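Local coordinates for tyrosine specific protein phosphatase (Trypanosoma cruzi, PDB 4AZ1) that probably acts as a protein tyrosine phosphatase, removing phosphate from phosphotyrosine residues of other proteins, at residues 77-85 / 262-270; 166-174 / 186-194. All coordinates share one frame; numbering follows the deposited sequence.

Contact 1: residues 77-85 / 262-270; sequences INGNLIDLD and AMRRQRFGM. With FMT (formic acid), chain H.
Asn-80 meets the guanidinium of Arg-267 at its edge. Arg-267 NH1 donates to Asn-80 OD1 at 2.8 Å, and this oxygen lies in the guanidinium plane. The same NH1 also reaches Asn-78 OD1 at 3.3 Å, and NH2 adds a weak bond to that atom. The amide of Asn-78 is turned 75° from the guanidinium. Arg-267 has CG anti to the backbone N (chi1 -179°) and a straight chain on to NE, which carries the charged group along to both asparagines. Its NE and NH2 also bond to Gly-229 O and Ala-228 O, so all three nitrogens are engaged. Asn-78 ND2 is held by Ile-54 O and Asn-49 OD1. Next to this buried polar cluster, Ile-82 CD1 packs on Arg-267 CB at 4.0 Å and on Met-270 CE at 4.2 Å.

The other end is more open. Gln-266 OE1 accepts from Asp-83 N at 2.7 Å, nearly straight (170°). Gln-266 NE2 bonds to Asp-83 O from above its carbonyl plane, and to Ala-262 O. Leu-84 CD2 rests on Ala-262 CB at 3.8 Å, with both residues partly exposed.

The edge strand 79-82 is thus clamped to the last part of helix 255-266 and the turn after it. Ala-228 and Gly-229 belong to the CX5R signature loop, the phosphate-binding P-loop of the protein tyrosine phosphatase fold, and Arg-267 ties it to this strand.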
loop_
_atom_site.group_PDB
_atom_site.type_symbol
_atom_site.label_atom_id
_atom_site.label_comp_id
_atom_site.label_asym_id
_atom_site.label_seq_id
_atom_site.Cartn_x
_atom_site.Cartn_y
_atom_site.Cartn_z
ATOM N N ILE A 77 9.789 -5.393 -3.523
ATOM C CA ILE A 77 9.071 -5.416 -4.765
ATOM C C ILE A 77 9.474 -6.716 -5.465
ATOM O O ILE A 77 10.631 -7.155 -5.372
ATOM C CB ILE A 77 9.333 -4.162 -5.621
ATOM C CG1 ILE A 77 10.722 -4.199 -6.248
ATOM C CG2 ILE A 77 9.137 -2.878 -4.770
ATOM C CD1 ILE A 77 10.831 -3.360 -7.523
ATOM N N ASN A 78 8.509 -7.370 -6.102
ATOM C CA ASN A 78 8.808 -8.539 -6.927
ATOM C C ASN A 78 9.442 -8.006 -8.212
ATOM O O ASN A 78 8.744 -7.764 -9.205
ATOM C CB ASN A 78 7.511 -9.295 -7.219
ATOM C CG ASN A 78 7.723 -10.579 -7.990
ATOM O OD1 ASN A 78 8.561 -10.659 -8.889
ATOM N ND2 ASN A 78 6.934 -11.592 -7.654
ATOM N N GLY A 79 10.754 -7.772 -8.181
ATOM C CA GLY A 79 11.411 -7.133 -9.312
ATOM C C GLY A 79 12.895 -7.416 -9.411
ATOM O O GLY A 79 13.537 -7.781 -8.424
ATOM N N ASN A 80 13.446 -7.247 -10.611
ATOM C CA ASN A 80 14.862 -7.514 -10.833
ATOM C C ASN A 80 15.527 -6.416 -11.642
ATOM O O ASN A 80 14.889 -5.784 -12.498
ATOM C CB ASN A 80 15.052 -8.845 -11.557
ATOM C CG ASN A 80 14.535 -10.024 -10.756
ATOM O OD1 ASN A 80 13.360 -10.389 -10.862
ATOM N ND2 ASN A 80 15.416 -10.639 -9.961
ATOM N N LEU A 81 16.810 -6.199 -11.372
ATOM C CA LEU A 81 17.619 -5.243 -12.123
ATOM C C LEU A 81 17.998 -5.859 -13.467
ATOM O O LEU A 81 18.649 -6.888 -13.508
ATOM C CB LEU A 81 18.902 -4.912 -11.348
ATOM C CG LEU A 81 19.775 -3.796 -11.928
ATOM C CD1 LEU A 81 18.985 -2.515 -11.993
ATOM C CD2 LEU A 81 21.070 -3.574 -11.130
ATOM N N ILE A 82 17.589 -5.246 -14.570
ATOM C CA ILE A 82 18.013 -5.768 -15.859
ATOM C C ILE A 82 19.150 -4.937 -16.430
ATOM O O ILE A 82 18.986 -3.743 -16.673
ATOM C CB ILE A 82 16.865 -5.814 -16.867
ATOM C CG1 ILE A 82 15.623 -6.456 -16.228
ATOM C CG2 ILE A 82 17.312 -6.583 -18.127
ATOM C CD1 ILE A 82 15.771 -7.941 -15.944
ATOM N N ASP A 83 20.297 -5.573 -16.653
ATOM C CA ASP A 83 21.468 -4.886 -17.184
ATOM C C ASP A 83 21.939 -5.610 -18.445
ATOM O O ASP A 83 22.303 -6.787 -18.393
ATOM C CB ASP A 83 22.583 -4.860 -16.126
ATOM C CG ASP A 83 23.858 -4.153 -16.606
ATOM O OD1 ASP A 83 23.775 -3.101 -17.287
ATOM O OD2 ASP A 83 24.956 -4.650 -16.277
ATOM N N LEU A 84 21.914 -4.916 -19.580
ATOM C CA LEU A 84 22.361 -5.506 -20.842
ATOM C C LEU A 84 23.559 -4.770 -21.452
ATOM O O LEU A 84 23.756 -4.829 -22.667
ATOM C CB LEU A 84 21.210 -5.534 -21.850
ATOM C CG LEU A 84 19.965 -6.318 -21.423
ATOM C CD1 LEU A 84 18.698 -5.765 -22.066
ATOM C CD2 LEU A 84 20.127 -7.793 -21.754
ATOM N N ASP A 85 24.344 -4.083 -20.620
ATOM C CA ASP A 85 25.523 -3.341 -21.096
ATOM C C ASP A 85 25.092 -2.231 -22.047
ATOM O O ASP A 85 25.708 -2.007 -23.088
ATOM C CB ASP A 85 26.531 -4.266 -21.805
ATOM C CG ASP A 85 27.138 -5.302 -20.878
ATOM O OD1 ASP A 85 27.451 -4.954 -19.719
ATOM O OD2 ASP A 85 27.310 -6.463 -21.316
ATOM N N ALA A 262 19.588 -13.199 -22.422
ATOM C CA ALA A 262 20.267 -12.490 -21.331
ATOM C C ALA A 262 19.292 -11.858 -20.328
ATOM O O ALA A 262 19.593 -11.764 -19.138
ATOM C CB ALA A 262 21.223 -11.447 -21.883
ATOM N N MET A 263 18.135 -11.407 -20.804
ATOM C CA MET A 263 17.119 -10.897 -19.892
ATOM C C MET A 263 16.612 -12.034 -19.011
ATOM O O MET A 263 16.423 -11.862 -17.809
ATOM C CB MET A 263 15.940 -10.294 -20.664
ATOM C CG MET A 263 16.223 -8.959 -21.328
ATOM S SD MET A 263 14.698 -8.198 -21.938
ATOM C CE MET A 263 14.064 -9.515 -22.993
ATOM N N ARG A 264 16.381 -13.193 -19.623
ATOM C CA ARG A 264 15.887 -14.364 -18.900
ATOM C C ARG A 264 16.811 -14.841 -17.776
ATOM O O ARG A 264 16.344 -15.377 -16.769
ATOM C CB ARG A 264 15.588 -15.510 -19.880
ATOM C CG ARG A 264 14.164 -15.466 -20.361
ATOM C CD ARG A 264 13.836 -16.415 -21.509
ATOM N NE ARG A 264 12.410 -16.279 -21.823
ATOM C CZ ARG A 264 11.483 -17.175 -21.501
ATOM N NH1 ARG A 264 11.837 -18.307 -20.898
ATOM N NH2 ARG A 264 10.205 -16.952 -21.804
ATOM N N ARG A 265 18.117 -14.647 -17.942
ATOM C CA ARG A 265 19.066 -15.028 -16.899
ATOM C C ARG A 265 18.946 -14.095 -15.704
ATOM O O ARG A 265 19.383 -14.428 -14.601
ATOM C CB ARG A 265 20.513 -14.989 -17.411
ATOM C CG ARG A 265 20.899 -16.110 -18.361
ATOM C CD ARG A 265 22.405 -16.076 -18.681
ATOM N NE ARG A 265 22.765 -15.020 -19.636
ATOM C CZ ARG A 265 22.776 -15.174 -20.962
ATOM N NH1 ARG A 265 22.441 -16.338 -21.515
ATOM N NH2 ARG A 265 23.123 -14.161 -21.744
ATOM N N GLN A 266 18.368 -12.920 -15.924
ATOM C CA GLN A 266 18.322 -11.910 -14.869
ATOM C C GLN A 266 16.941 -11.818 -14.220
ATOM O O GLN A 266 16.803 -11.340 -13.098
ATOM C CB GLN A 266 18.752 -10.552 -15.428
ATOM C CG GLN A 266 20.199 -10.489 -15.911
ATOM C CD GLN A 266 20.505 -9.165 -16.587
ATOM O OE1 GLN A 266 20.681 -8.142 -15.925
ATOM N NE2 GLN A 266 20.549 -9.174 -17.916
ATOM N N ARG A 267 15.921 -12.272 -14.942
ATOM C CA ARG A 267 14.568 -12.389 -14.393
ATOM C C ARG A 267 13.862 -13.538 -15.105
ATOM O O ARG A 267 13.504 -13.428 -16.279
ATOM C CB ARG A 267 13.770 -11.089 -14.576
ATOM C CG ARG A 267 12.339 -11.137 -14.002
ATOM C CD ARG A 267 11.752 -9.729 -13.879
ATOM N NE ARG A 267 10.318 -9.714 -13.564
ATOM C CZ ARG A 267 9.806 -9.726 -12.333
ATOM N NH1 ARG A 267 10.612 -9.785 -11.274
ATOM N NH2 ARG A 267 8.482 -9.699 -12.163
ATOM N N PHE A 268 13.672 -14.638 -14.387
ATOM C CA PHE A 268 13.130 -15.859 -14.975
ATOM C C PHE A 268 11.843 -15.611 -15.757
ATOM O O PHE A 268 10.904 -15.001 -15.244
ATOM C CB PHE A 268 12.862 -16.890 -13.881
ATOM C CG PHE A 268 12.448 -18.221 -14.413
ATOM C CD1 PHE A 268 13.407 -19.148 -14.798
ATOM C CD2 PHE A 268 11.096 -18.542 -14.554
ATOM C CE1 PHE A 268 13.036 -20.384 -15.310
ATOM C CE2 PHE A 268 10.715 -19.775 -15.073
ATOM C CZ PHE A 268 11.690 -20.697 -15.453
ATOM N N GLY A 269 11.810 -16.072 -17.004
ATOM C CA GLY A 269 10.571 -16.067 -17.763
ATOM C C GLY A 269 10.322 -14.821 -18.589
ATOM O O GLY A 269 9.252 -14.705 -19.199
ATOM N N MET A 270 11.297 -13.908 -18.633
ATOM C CA MET A 270 11.158 -12.670 -19.412
ATOM C C MET A 270 10.724 -12.957 -20.857
ATOM O O MET A 270 11.273 -13.865 -21.528
ATOM C CB MET A 270 12.456 -11.841 -19.408
ATOM C CG MET A 270 12.711 -11.042 -18.131
ATOM S SD MET A 270 11.573 -9.672 -17.839
ATOM C CE MET A 270 12.513 -8.298 -18.506
HETATM C C FMT H . 5.995 -4.643 -6.999
HETATM O O1 FMT H . 6.277 -5.662 -6.352
HETATM O O2 FMT H . 6.593 -4.242 -8.009
#

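Contact 2: residues 166-174 / 186-194; sequences ELKITRRYL and FTQVQYTGW. With FMT (formic acid), chain G.
Leu-174 lays its CB over one face of the Phe-186 ring, a CH-pi contact 4.1 Å from the ring centroid. Its CD1 touches Phe-186 CZ at 3.6 Å. The ring is brought there by chi1 of 79°, which places CG between the backbone N and the carbonyl carbon.

Arg-172 lies on the same face of the sheet, alongside Gln-188. Its NH1 meets an in-plane lone pair of Gln-188 OE1 at 2.9 Å. NH1 also donates to Gln-190 OE1 at 2.8 Å, and NH2 joins it there at 3.2 Å, so two nitrogens grip one oxygen. Both glutamine oxygens lie at the edge of the guanidinium, while Thr-170 CG2 sits over one of its faces. Trp-134 adds a cation-pi contact. The glutamine NE2 atoms are taken up as well: Gln-188 by Tyr-133 OH, Gln-190 by Thr-120 O and a formic acid molecule, probably from the crystallisation liquor.

The reverse face mixes apolar and polar groups. Ile-169 CG2 packs on Val-189 CG1 at 3.6 Å and also lies over the centre of the Arg-171 guanidinium. Thr-187 OG1 lies at the edge of the Tyr-173 ring, 3.4 Å from CD1. The ring edge of Tyr-191 faces Leu-167 O and Lys-168 O.

Between the two faces a regular antiparallel ladder runs from Leu-174 with Phe-186 to Ile-169 with Tyr-191, and Thr-192 N to Lys-168 O closes it. One water bridges Thr-170 OG1 and Thr-192 OG1 near that end. Toward strand 151-164, Lys-168 and Ile-169 both face Glu-164 in a G1 beta bulge.

The pair forms a beta hairpin within the large mixed sheet. Strand 115-118 flanks 184-191, strand 151-164 flanks 169-177, and helix 203-215 packs against Val-189 and Tyr-191.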
loop_
_atom_site.group_PDB
_atom_site.type_symbol
_atom_site.label_atom_id
_atom_site.label_comp_id
_atom_site.label_asym_id
_atom_site.label_seq_id
_atom_site.Cartn_x
_atom_site.Cartn_y
_atom_site.Cartn_z
ATOM N N GLU A 166 -4.423 8.989 -29.603
ATOM C CA GLU A 166 -4.022 8.136 -30.723
ATOM C C GLU A 166 -2.967 7.114 -30.298
ATOM O O GLU A 166 -2.977 5.966 -30.752
ATOM C CB GLU A 166 -3.515 8.988 -31.895
ATOM N N LEU A 167 -2.069 7.522 -29.408
ATOM C CA LEU A 167 -1.033 6.618 -28.920
ATOM C C LEU A 167 -1.511 5.743 -27.752
ATOM O O LEU A 167 -0.863 4.746 -27.420
ATOM C CB LEU A 167 0.214 7.406 -28.516
ATOM C CG LEU A 167 0.851 8.239 -29.629
ATOM C CD1 LEU A 167 2.137 8.922 -29.168
ATOM C CD2 LEU A 167 1.122 7.360 -30.823
ATOM N N LYS A 168 -2.645 6.109 -27.151
ATOM C CA LYS A 168 -3.143 5.457 -25.933
ATOM C C LYS A 168 -2.097 5.536 -24.838
ATOM O O LYS A 168 -1.822 4.552 -24.155
ATOM C CB LYS A 168 -3.496 3.982 -26.172
ATOM C CG LYS A 168 -4.518 3.745 -27.287
ATOM C CD LYS A 168 -5.862 4.357 -26.942
ATOM C CE LYS A 168 -6.964 3.652 -27.713
ATOM N NZ LYS A 168 -6.714 2.180 -27.738
ATOM N N ILE A 169 -1.497 6.707 -24.684
ATOM C CA ILE A 169 -0.489 6.891 -23.661
ATOM C C ILE A 169 -0.949 7.995 -22.731
ATOM O O ILE A 169 -1.481 9.017 -23.186
ATOM C CB ILE A 169 0.889 7.234 -24.295
ATOM C CG1 ILE A 169 1.539 5.961 -24.878
ATOM C CG2 ILE A 169 1.814 7.887 -23.273
ATOM C CD1 ILE A 169 2.791 6.241 -25.722
ATOM N N THR A 170 -0.775 7.782 -21.427
ATOM C CA THR A 170 -1.038 8.844 -20.453
ATOM C C THR A 170 0.249 9.136 -19.716
ATOM O O THR A 170 0.937 8.205 -19.280
ATOM C CB THR A 170 -2.154 8.451 -19.451
ATOM O OG1 THR A 170 -3.397 8.352 -20.153
ATOM C CG2 THR A 170 -2.315 9.529 -18.365
ATOM N N ARG A 171 0.592 10.417 -19.603
ATOM C CA ARG A 171 1.788 10.816 -18.861
ATOM C C ARG A 171 1.385 11.551 -17.600
ATOM O O ARG A 171 0.655 12.545 -17.661
ATOM C CB ARG A 171 2.701 11.695 -19.723
ATOM C CG ARG A 171 3.177 10.979 -20.964
ATOM C CD ARG A 171 4.333 11.675 -21.692
ATOM N NE ARG A 171 4.881 10.729 -22.666
ATOM C CZ ARG A 171 4.523 10.672 -23.949
ATOM N NH1 ARG A 171 3.641 11.541 -24.444
ATOM N NH2 ARG A 171 5.064 9.753 -24.739
ATOM N N ARG A 172 1.863 11.051 -16.464
ATOM C CA ARG A 172 1.541 11.629 -15.166
ATOM C C ARG A 172 2.829 12.133 -14.534
ATOM O O ARG A 172 3.798 11.382 -14.392
ATOM C CB ARG A 172 0.872 10.577 -14.267
ATOM C CG ARG A 172 -0.403 9.966 -14.872
ATOM C CD ARG A 172 -1.092 8.990 -13.922
ATOM N NE ARG A 172 -2.378 8.556 -14.461
ATOM C CZ ARG A 172 -2.579 7.430 -15.152
ATOM N NH1 ARG A 172 -1.578 6.594 -15.395
ATOM N NH2 ARG A 172 -3.794 7.144 -15.600
ATOM N N TYR A 173 2.853 13.415 -14.197
ATOM C CA TYR A 173 4.025 14.009 -13.567
ATOM C C TYR A 173 3.707 14.107 -12.082
ATOM O O TYR A 173 2.744 14.765 -11.668
ATOM C CB TYR A 173 4.365 15.379 -14.210
ATOM C CG TYR A 173 4.524 15.241 -15.712
ATOM C CD1 TYR A 173 5.717 14.775 -16.268
ATOM C CD2 TYR A 173 3.467 15.520 -16.571
ATOM C CE1 TYR A 173 5.855 14.608 -17.642
ATOM C CE2 TYR A 173 3.598 15.369 -17.939
ATOM C CZ TYR A 173 4.793 14.907 -18.468
ATOM O OH TYR A 173 4.927 14.752 -19.828
ATOM N N LEU A 174 4.521 13.430 -11.287
ATOM C CA LEU A 174 4.175 13.141 -9.911
ATOM C C LEU A 174 5.249 13.630 -8.942
ATOM O O LEU A 174 6.417 13.816 -9.314
ATOM C CB LEU A 174 3.942 11.626 -9.759
ATOM C CG LEU A 174 2.758 11.084 -10.575
ATOM C CD1 LEU A 174 2.788 9.561 -10.692
ATOM C CD2 LEU A 174 1.424 11.546 -9.961
ATOM N N PHE A 186 8.918 12.515 -10.302
ATOM C CA PHE A 186 9.122 11.476 -11.298
ATOM C C PHE A 186 7.965 11.464 -12.295
ATOM O O PHE A 186 6.895 12.047 -12.043
ATOM C CB PHE A 186 9.341 10.098 -10.639
ATOM C CG PHE A 186 8.076 9.422 -10.166
ATOM C CD1 PHE A 186 7.506 9.754 -8.944
ATOM C CD2 PHE A 186 7.467 8.438 -10.944
ATOM C CE1 PHE A 186 6.345 9.122 -8.501
ATOM C CE2 PHE A 186 6.303 7.795 -10.516
ATOM C CZ PHE A 186 5.745 8.137 -9.285
ATOM N N THR A 187 8.199 10.836 -13.443
ATOM C CA THR A 187 7.177 10.718 -14.475
ATOM C C THR A 187 6.726 9.254 -14.570
ATOM O O THR A 187 7.563 8.346 -14.651
ATOM C CB THR A 187 7.726 11.223 -15.827
ATOM O OG1 THR A 187 8.256 12.548 -15.663
ATOM C CG2 THR A 187 6.636 11.253 -16.878
ATOM N N GLN A 188 5.415 9.016 -14.505
ATOM C CA GLN A 188 4.867 7.703 -14.861
ATOM C C GLN A 188 4.193 7.791 -16.225
ATOM O O GLN A 188 3.415 8.708 -16.484
ATOM C CB GLN A 188 3.871 7.162 -13.817
ATOM C CG GLN A 188 3.404 5.726 -14.098
ATOM C CD GLN A 188 1.882 5.609 -14.192
ATOM O OE1 GLN A 188 1.186 6.593 -14.475
ATOM N NE2 GLN A 188 1.361 4.407 -13.946
ATOM N N VAL A 189 4.504 6.837 -17.100
ATOM C CA VAL A 189 3.928 6.806 -18.439
ATOM C C VAL A 189 3.141 5.496 -18.540
ATOM O O VAL A 189 3.707 4.419 -18.382
ATOM C CB VAL A 189 5.031 6.843 -19.520
ATOM C CG1 VAL A 189 4.418 6.938 -20.923
ATOM C CG2 VAL A 189 5.964 8.037 -19.290
ATOM N N GLN A 190 1.836 5.583 -18.767
ATOM C CA GLN A 190 1.032 4.374 -18.894
ATOM C C GLN A 190 0.586 4.195 -20.342
ATOM O O GLN A 190 0.009 5.102 -20.948
ATOM C CB GLN A 190 -0.193 4.412 -17.961
ATOM C CG GLN A 190 -1.050 3.127 -17.994
ATOM C CD GLN A 190 -2.328 3.257 -17.182
ATOM O OE1 GLN A 190 -2.673 4.354 -16.727
ATOM N NE2 GLN A 190 -3.037 2.133 -16.986
ATOM N N TYR A 191 0.843 3.011 -20.886
ATOM C CA TYR A 191 0.431 2.683 -22.241
ATOM C C TYR A 191 -0.671 1.630 -22.158
ATOM O O TYR A 191 -0.446 0.506 -21.671
ATOM C CB TYR A 191 1.643 2.163 -23.024
ATOM C CG TYR A 191 1.325 1.602 -24.388
ATOM C CD1 TYR A 191 0.407 2.222 -25.211
ATOM C CD2 TYR A 191 1.958 0.444 -24.854
ATOM C CE1 TYR A 191 0.102 1.707 -26.458
ATOM C CE2 TYR A 191 1.677 -0.068 -26.106
ATOM C CZ TYR A 191 0.746 0.568 -26.905
ATOM O OH TYR A 191 0.448 0.072 -28.158
ATOM N N THR A 192 -1.863 1.999 -22.633
ATOM C CA THR A 192 -3.058 1.162 -22.489
ATOM C C THR A 192 -3.550 0.606 -23.824
ATOM O O THR A 192 -4.680 0.114 -23.914
ATOM C CB THR A 192 -4.236 1.960 -21.864
ATOM O OG1 THR A 192 -4.537 3.085 -22.697
ATOM C CG2 THR A 192 -3.906 2.439 -20.472
ATOM N N GLY A 193 -2.717 0.680 -24.860
ATOM C CA GLY A 193 -3.144 0.246 -26.181
ATOM C C GLY A 193 -2.572 -1.106 -26.592
ATOM O O GLY A 193 -2.623 -1.477 -27.768
ATOM N N TRP A 194 -2.023 -1.845 -25.630
ATOM C CA TRP A 194 -1.490 -3.171 -25.903
ATOM C C TRP A 194 -1.987 -4.166 -24.837
ATOM O O TRP A 194 -1.382 -4.308 -23.771
ATOM C CB TRP A 194 0.041 -3.109 -25.934
ATOM C CG TRP A 194 0.687 -4.432 -26.193
ATOM C CD1 TRP A 194 0.077 -5.567 -26.642
ATOM C CD2 TRP A 194 2.073 -4.762 -26.022
ATOM N NE1 TRP A 194 0.991 -6.574 -26.772
ATOM C CE2 TRP A 194 2.223 -6.114 -26.392
ATOM C CE3 TRP A 194 3.196 -4.048 -25.597
ATOM C CZ2 TRP A 194 3.451 -6.767 -26.348
ATOM C CZ3 TRP A 194 4.419 -4.702 -25.550
ATOM C CH2 TRP A 194 4.533 -6.044 -25.927
HETATM C C FMT G . -6.594 2.142 -17.084
HETATM O O1 FMT G . -5.622 1.552 -16.611
HETATM O O2 FMT G . -7.375 1.633 -17.892
HETATM O O HOH W 1 -7.724 1.608 -24.657
HETATM O O HOH W 2 -3.936 5.846 -21.892
#

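Both contacts involve the same mixed sheet. Contact 1 holds one of its two outermost strands, 79-82, against the C-terminal part of a helix and the turn after it; contact 2 joins two interior neighbours, 169-177 and 184-191. Their centres are 23 Å apart, and they do not touch. Both are partly buried: contact 1 is buried at its asparagine-arginine end and more open near Asp-83 and Leu-84, while contact 2 mixes buried and partly exposed residues along its length. In contact 1, side chains make all the hydrogen bonds across the interface. In contact 2 a backbone ladder does most of that work, and side chains add to it on one face only, through Arg-172. An arginine among neutral amides appears in each.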